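Local coordinates for protein lysozyme (PDB 6H9D) that probably cleaves the glycan strands of peptidoglycan as a phage-type muramidase, and belongs to SpmX, a protein tied to cell morphogenesis and stalk synthesis, at residues Leu71-Leu76 / Leu102-Asn106; Ala113-Asp118 / Glu142-Leu147. All coordinates share one frame. Residue numbers count along the deposited sequence, not the author numbering.

Contact 1: Leu71-Leu76 / Leu102-Asn106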
loop_
_atom_site.group_PDB
_atom_site.type_symbol
_atom_site.label_atom_id
_atom_site.label_comp_id
_atom_site.label_asym_id
_atom_site.label_seq_id
_atom_site.Cartn_x
_atom_site.Cartn_y
_atom_site.Cartn_z
ATOM N N LEU A 71 1.630 -14.488 2.127
ATOM C CA LEU A 71 2.173 -14.310 3.490
ATOM C C LEU A 71 1.108 -14.526 4.562
ATOM O O LEU A 71 1.484 -14.856 5.675
ATOM C CB LEU A 71 2.783 -12.919 3.584
ATOM C CG LEU A 71 4.066 -12.744 2.791
ATOM C CD1 LEU A 71 4.589 -11.341 2.955
ATOM C CD2 LEU A 71 5.097 -13.753 3.242
ATOM N N VAL A 72 -0.160 -14.346 4.213
ATOM C CA VAL A 72 -1.247 -14.511 5.212
ATOM C C VAL A 72 -1.814 -15.930 5.113
ATOM O O VAL A 72 -2.278 -16.285 4.063
ATOM C CB VAL A 72 -2.327 -13.424 5.073
ATOM C CG1 VAL A 72 -3.475 -13.674 6.029
ATOM C CG2 VAL A 72 -1.741 -12.045 5.307
ATOM N N HIS A 73 -1.773 -16.669 6.220
ATOM C CA HIS A 73 -2.263 -18.065 6.283
ATOM C C HIS A 73 -3.663 -18.142 6.894
ATOM O O HIS A 73 -4.269 -19.201 6.798
ATOM C CB HIS A 73 -1.291 -18.914 7.094
ATOM C CG HIS A 73 0.116 -18.709 6.681
ATOM N ND1 HIS A 73 0.527 -18.921 5.401
ATOM C CD2 HIS A 73 1.184 -18.263 7.361
ATOM C CE1 HIS A 73 1.800 -18.636 5.305
ATOM N NE2 HIS A 73 2.225 -18.232 6.491
ATOM N N THR A 74 -4.131 -17.083 7.540
ATOM C CA THR A 74 -5.492 -17.152 8.117
ATOM C C THR A 74 -6.485 -16.663 7.069
ATOM O O THR A 74 -6.072 -15.944 6.165
ATOM C CB THR A 74 -5.615 -16.306 9.384
ATOM O OG1 THR A 74 -5.527 -14.945 8.988
ATOM C CG2 THR A 74 -4.557 -16.608 10.417
ATOM N N PRO A 75 -7.781 -17.000 7.170
ATOM C CA PRO A 75 -8.774 -16.511 6.227
ATOM C C PRO A 75 -8.955 -15.002 6.422
ATOM O O PRO A 75 -8.830 -14.526 7.503
ATOM C CB PRO A 75 -10.048 -17.257 6.610
ATOM C CG PRO A 75 -9.549 -18.426 7.414
ATOM C CD PRO A 75 -8.348 -17.887 8.156
ATOM N N LEU A 76 -9.244 -14.290 5.345
ATOM C CA LEU A 76 -9.413 -12.830 5.458
ATOM C C LEU A 76 -10.745 -12.420 4.854
ATOM O O LEU A 76 -11.212 -13.085 3.953
ATOM C CB LEU A 76 -8.330 -12.144 4.625
ATOM C CG LEU A 76 -6.891 -12.273 5.091
ATOM C CD1 LEU A 76 -5.984 -11.605 4.088
ATOM C CD2 LEU A 76 -6.703 -11.653 6.455
ATOM N N LEU A 102 1.706 -8.531 10.443
ATOM C CA LEU A 102 1.491 -9.830 9.806
ATOM C C LEU A 102 1.468 -10.947 10.865
ATOM O O LEU A 102 0.669 -11.874 10.760
ATOM C CB LEU A 102 2.603 -10.099 8.783
ATOM C CG LEU A 102 2.556 -11.484 8.140
ATOM C CD1 LEU A 102 1.239 -11.699 7.429
ATOM C CD2 LEU A 102 3.714 -11.710 7.184
ATOM N N ARG A 103 2.356 -10.871 11.851
ATOM C CA ARG A 103 2.411 -11.889 12.895
ATOM C C ARG A 103 1.066 -12.007 13.601
ATOM O O ARG A 103 0.534 -13.103 13.779
ATOM C CB ARG A 103 3.511 -11.559 13.907
ATOM C CG ARG A 103 4.771 -12.393 13.747
ATOM C CD ARG A 103 5.855 -11.947 14.715
ATOM N NE ARG A 103 7.007 -11.378 14.021
ATOM C CZ ARG A 103 7.431 -10.129 14.178
ATOM N NH1 ARG A 103 6.799 -9.312 15.009
ATOM N NH2 ARG A 103 8.489 -9.696 13.506
ATOM N N ARG A 104 0.529 -10.860 13.999
ATOM C CA ARG A 104 -0.753 -10.778 14.682
ATOM C C ARG A 104 -1.848 -11.331 13.785
ATOM O O ARG A 104 -2.657 -12.153 14.213
ATOM C CB ARG A 104 -1.066 -9.330 15.064
ATOM C CG ARG A 104 -0.430 -8.880 16.369
ATOM C CD ARG A 104 0.409 -9.987 16.987
ATOM N NE ARG A 104 1.671 -9.484 17.522
ATOM C CZ ARG A 104 2.774 -10.214 17.645
ATOM N NH1 ARG A 104 2.775 -11.485 17.270
ATOM N NH2 ARG A 104 3.878 -9.672 18.142
ATOM N N VAL A 105 -1.870 -10.877 12.536
ATOM C CA VAL A 105 -2.875 -11.355 11.588
ATOM C C VAL A 105 -2.844 -12.884 11.538
ATOM O O VAL A 105 -3.892 -13.530 11.536
ATOM C CB VAL A 105 -2.666 -10.768 10.184
ATOM C CG1 VAL A 105 -3.391 -11.578 9.121
ATOM C CG2 VAL A 105 -3.091 -9.321 10.139
ATOM N N ASN A 106 -1.637 -13.454 11.473
ATOM C CA ASN A 106 -1.488 -14.899 11.327
ATOM C C ASN A 106 -1.851 -15.609 12.643
ATOM O O ASN A 106 -2.101 -16.789 12.642
ATOM C CB ASN A 106 -0.100 -15.287 10.818
ATOM C CG ASN A 106 -0.006 -15.210 9.309
ATOM O OD1 ASN A 106 -1.017 -15.335 8.621
ATOM N ND2 ASN A 106 1.186 -14.995 8.785
#

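Contact 2: Ala113-Asp118 / Glu142-Leu147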
loop_
_atom_site.group_PDB
_atom_site.type_symbol
_atom_site.label_atom_id
_atom_site.label_comp_id
_atom_site.label_asym_id
_atom_site.label_seq_id
_atom_site.Cartn_x
_atom_site.Cartn_y
_atom_site.Cartn_z
ATOM N N ALA A 113 -3.422 -6.666 15.352
ATOM C CA ALA A 113 -2.859 -6.374 14.024
ATOM C C ALA A 113 -3.104 -4.903 13.685
ATOM O O ALA A 113 -2.187 -4.170 13.293
ATOM C CB ALA A 113 -3.470 -7.277 12.991
ATOM N N ALA A 114 -4.345 -4.446 13.892
ATOM C CA ALA A 114 -4.670 -3.058 13.607
ATOM C C ALA A 114 -3.784 -2.140 14.457
ATOM O O ALA A 114 -3.235 -1.171 13.970
ATOM C CB ALA A 114 -6.142 -2.804 13.851
ATOM N N GLN A 115 -3.656 -2.448 15.754
ATOM C CA GLN A 115 -2.848 -1.617 16.651
ATOM C C GLN A 115 -1.385 -1.608 16.199
ATOM O O GLN A 115 -0.701 -0.609 16.347
ATOM C CB GLN A 115 -2.877 -2.119 18.097
ATOM C CG GLN A 115 -4.237 -2.011 18.767
ATOM C CD GLN A 115 -4.209 -2.660 20.129
ATOM O OE1 GLN A 115 -4.342 -3.879 20.267
ATOM N NE2 GLN A 115 -3.995 -1.843 21.143
ATOM N N ALA A 116 -0.903 -2.746 15.709
ATOM C CA ALA A 116 0.494 -2.866 15.270
ATOM C C ALA A 116 0.790 -1.876 14.135
ATOM O O ALA A 116 1.918 -1.452 13.952
ATOM C CB ALA A 116 0.772 -4.284 14.855
ATOM N N MET A 117 -0.245 -1.497 13.375
ATOM C CA MET A 117 -0.066 -0.587 12.261
ATOM C C MET A 117 0.435 0.768 12.772
ATOM O O MET A 117 1.054 1.530 12.038
ATOM C CB MET A 117 -1.366 -0.440 11.460
ATOM C CG MET A 117 -1.767 -1.712 10.733
ATOM S SD MET A 117 -3.303 -1.505 9.745
ATOM C CE MET A 117 -3.301 -3.044 8.826
ATOM N N ASP A 118 0.155 1.081 14.036
ATOM C CA ASP A 118 0.624 2.336 14.647
ATOM C C ASP A 118 2.158 2.405 14.704
ATOM O O ASP A 118 2.712 3.480 14.911
ATOM C CB ASP A 118 0.068 2.503 16.061
ATOM C CG ASP A 118 -1.448 2.523 16.121
ATOM O OD1 ASP A 118 -2.084 2.733 15.065
ATOM O OD2 ASP A 118 -1.985 2.322 17.218
ATOM N N GLU A 142 -6.537 2.960 6.945
ATOM C CA GLU A 142 -6.291 1.518 6.729
ATOM C C GLU A 142 -6.923 0.703 7.870
ATOM O O GLU A 142 -7.563 -0.334 7.660
ATOM C CB GLU A 142 -4.793 1.266 6.591
ATOM C CG GLU A 142 -4.257 1.713 5.234
ATOM C CD GLU A 142 -2.743 1.785 5.095
ATOM O OE1 GLU A 142 -2.080 1.834 6.120
ATOM O OE2 GLU A 142 -2.257 1.853 3.949
ATOM N N LYS A 143 -6.734 1.172 9.100
ATOM C CA LYS A 143 -7.240 0.479 10.264
ATOM C C LYS A 143 -8.775 0.466 10.238
ATOM O O LYS A 143 -9.382 -0.567 10.543
ATOM C CB LYS A 143 -6.726 1.137 11.547
ATOM C CG LYS A 143 -5.242 0.934 11.812
ATOM C CD LYS A 143 -4.675 1.854 12.875
ATOM C CE LYS A 143 -5.229 1.567 14.250
ATOM N NZ LYS A 143 -4.662 2.512 15.235
ATOM N N SER A 144 -9.384 1.595 9.865
ATOM C CA SER A 144 -10.858 1.688 9.753
ATOM C C SER A 144 -11.383 0.611 8.807
ATOM O O SER A 144 -12.255 -0.163 9.191
ATOM C CB SER A 144 -11.332 3.040 9.312
ATOM O OG SER A 144 -11.213 3.966 10.376
ATOM N N LEU A 145 -10.812 0.546 7.604
ATOM C CA LEU A 145 -11.258 -0.442 6.625
ATOM C C LEU A 145 -11.009 -1.851 7.165
ATOM O O LEU A 145 -11.883 -2.725 7.095
ATOM C CB LEU A 145 -10.518 -0.227 5.297
ATOM C CG LEU A 145 -10.877 -1.209 4.174
ATOM C CD1 LEU A 145 -12.372 -1.114 3.839
ATOM C CD2 LEU A 145 -10.056 -0.945 2.922
ATOM N N PHE A 146 -9.785 -2.074 7.660
ATOM C CA PHE A 146 -9.342 -3.376 8.138
ATOM C C PHE A 146 -10.355 -3.957 9.132
ATOM O O PHE A 146 -10.599 -5.166 9.120
ATOM C CB PHE A 146 -7.973 -3.279 8.817
ATOM C CG PHE A 146 -7.423 -4.599 9.299
ATOM C CD1 PHE A 146 -6.834 -5.499 8.411
ATOM C CD2 PHE A 146 -7.473 -4.936 10.642
ATOM C CE1 PHE A 146 -6.325 -6.711 8.853
ATOM C CE2 PHE A 146 -6.948 -6.139 11.087
ATOM C CZ PHE A 146 -6.392 -7.037 10.195
ATOM N N LEU A 147 -10.899 -3.094 10.007
ATOM C CA LEU A 147 -11.774 -3.506 11.088
ATOM C C LEU A 147 -13.264 -3.362 10.716
ATOM O O LEU A 147 -14.091 -3.485 11.563
ATOM C CB LEU A 147 -11.445 -2.653 12.322
ATOM C CG LEU A 147 -10.067 -2.875 12.932
ATOM C CD1 LEU A 147 -9.786 -1.858 14.026
ATOM C CD2 LEU A 147 -9.928 -4.284 13.458
HETATM O O HOH W 1 -4.390 1.905 18.110
#

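Contact 1: Leu71-Leu76 / Leu102-Asn106
In the helical lobe of this phage-type lysozyme, the loop that leaves helix 50-71 runs past the C-terminal turn of helix 100-106, and the two are joined by a side-chain amide bridging to loop backbone. Asn106 supplies that amide, and both of its ends are used. ND2 donates to Leu71 O at 3.1 Å and almost in line, while OD1 accepts from His73 N at 2.8 Å. Leu71 is the last helical residue and Val72 the first to leave helical phi/psi, so Asn106 takes up one carbonyl and one amide on the two sides of the break. The backbones come closest a little further on, where the CA atoms of Thr74 and Asn106 are 5.6 Å apart.

Beneath this polar layer lies an apolar one. The side chains of Leu102 and Val105, on the helix, point toward the loop. Leu102 CD1 packs on Val72 CG2 at 3.7 Å and its CD2 on Leu71 CB at 3.9 Å; Val105 CG1 meets Val72 CG1, also at 3.7 Å, and Leu76 CD2 more loosely at 4.3 Å. Phe96 of helix 93-97 touches both Leu71 and Leu102, extending this patch into the neighbouring helix.

Thr74 closes the far end. Its side chain points toward the helix, where CG2 sits 3.3 Å from Asn106 O, and with chi1 in the p well its OG1 makes a weak hydrogen bond to Val105 O at 3.3 Å.

Contact 2: Ala113-Asp118 / Glu142-Leu147
Two helix ends pack here within the helical lobe of the lysozyme fold: the end of helix 110-116 with the turn after it, against the last turn of helix 133-146. Alanine on the first helix lets them come close: the CA atoms of Ala114 and Lys143 are 5.5 Å apart. Phe146, with chi1 at t, puts its ring by the methyls of Ala113 and Ala114: CZ is 4.1 Å from Ala113 CB, and CD2 4.1 Å from Ala114 CB. Leu147, chi1 m, brings CD1 to 3.8 Å from the same Ala114 CB.

Met117 is m at chi1 and extended beyond, so its thioether reaches across: SD lies 3.7 Å from Lys143 CG, and CE 4.3 Å from Phe146 CD1. Glu142 only brushes this sulfur with its CB; its carboxylate turns to Arg138, Arg139 and Ser86.

The CA-to-CB bond of Lys143 points sideways, but with chi3 at p the chain runs over Ala114, with CE 3.4 Å from Ala114 O. Asp118, chi1 m, meets it in a salt bridge, NZ to OD1 at 2.6 Å. A water completes the link, donating to Asp118 OD2 at 2.6 Å and accepting from Lys143 NZ at 3.0 Å.

Overall arrangement
Following the chain from the N terminus, helix 50-71 ends in the loop of contact 1. Helices 78-91 and 93-97 come next before helix 100-106 returns to that loop, closing an almost wholly helical excursion of 25 residues. Helix 110-116 then opens contact 2, which closes after the hairpin of strands 122-125 and 128-131, when helix 133-146 comes back. The two closures are in series, neither nesting nor crossing. Their centres are 13 Å apart, yet they touch directly: Val105 CG2 of contact 1 lies 3.5 Å from Ala113 CB and 4.0 Å from Phe146 CZ of contact 2. Consecutive helices 100-106 and 110-116 thus join the loop after helix 50-71 to the C-terminal helix.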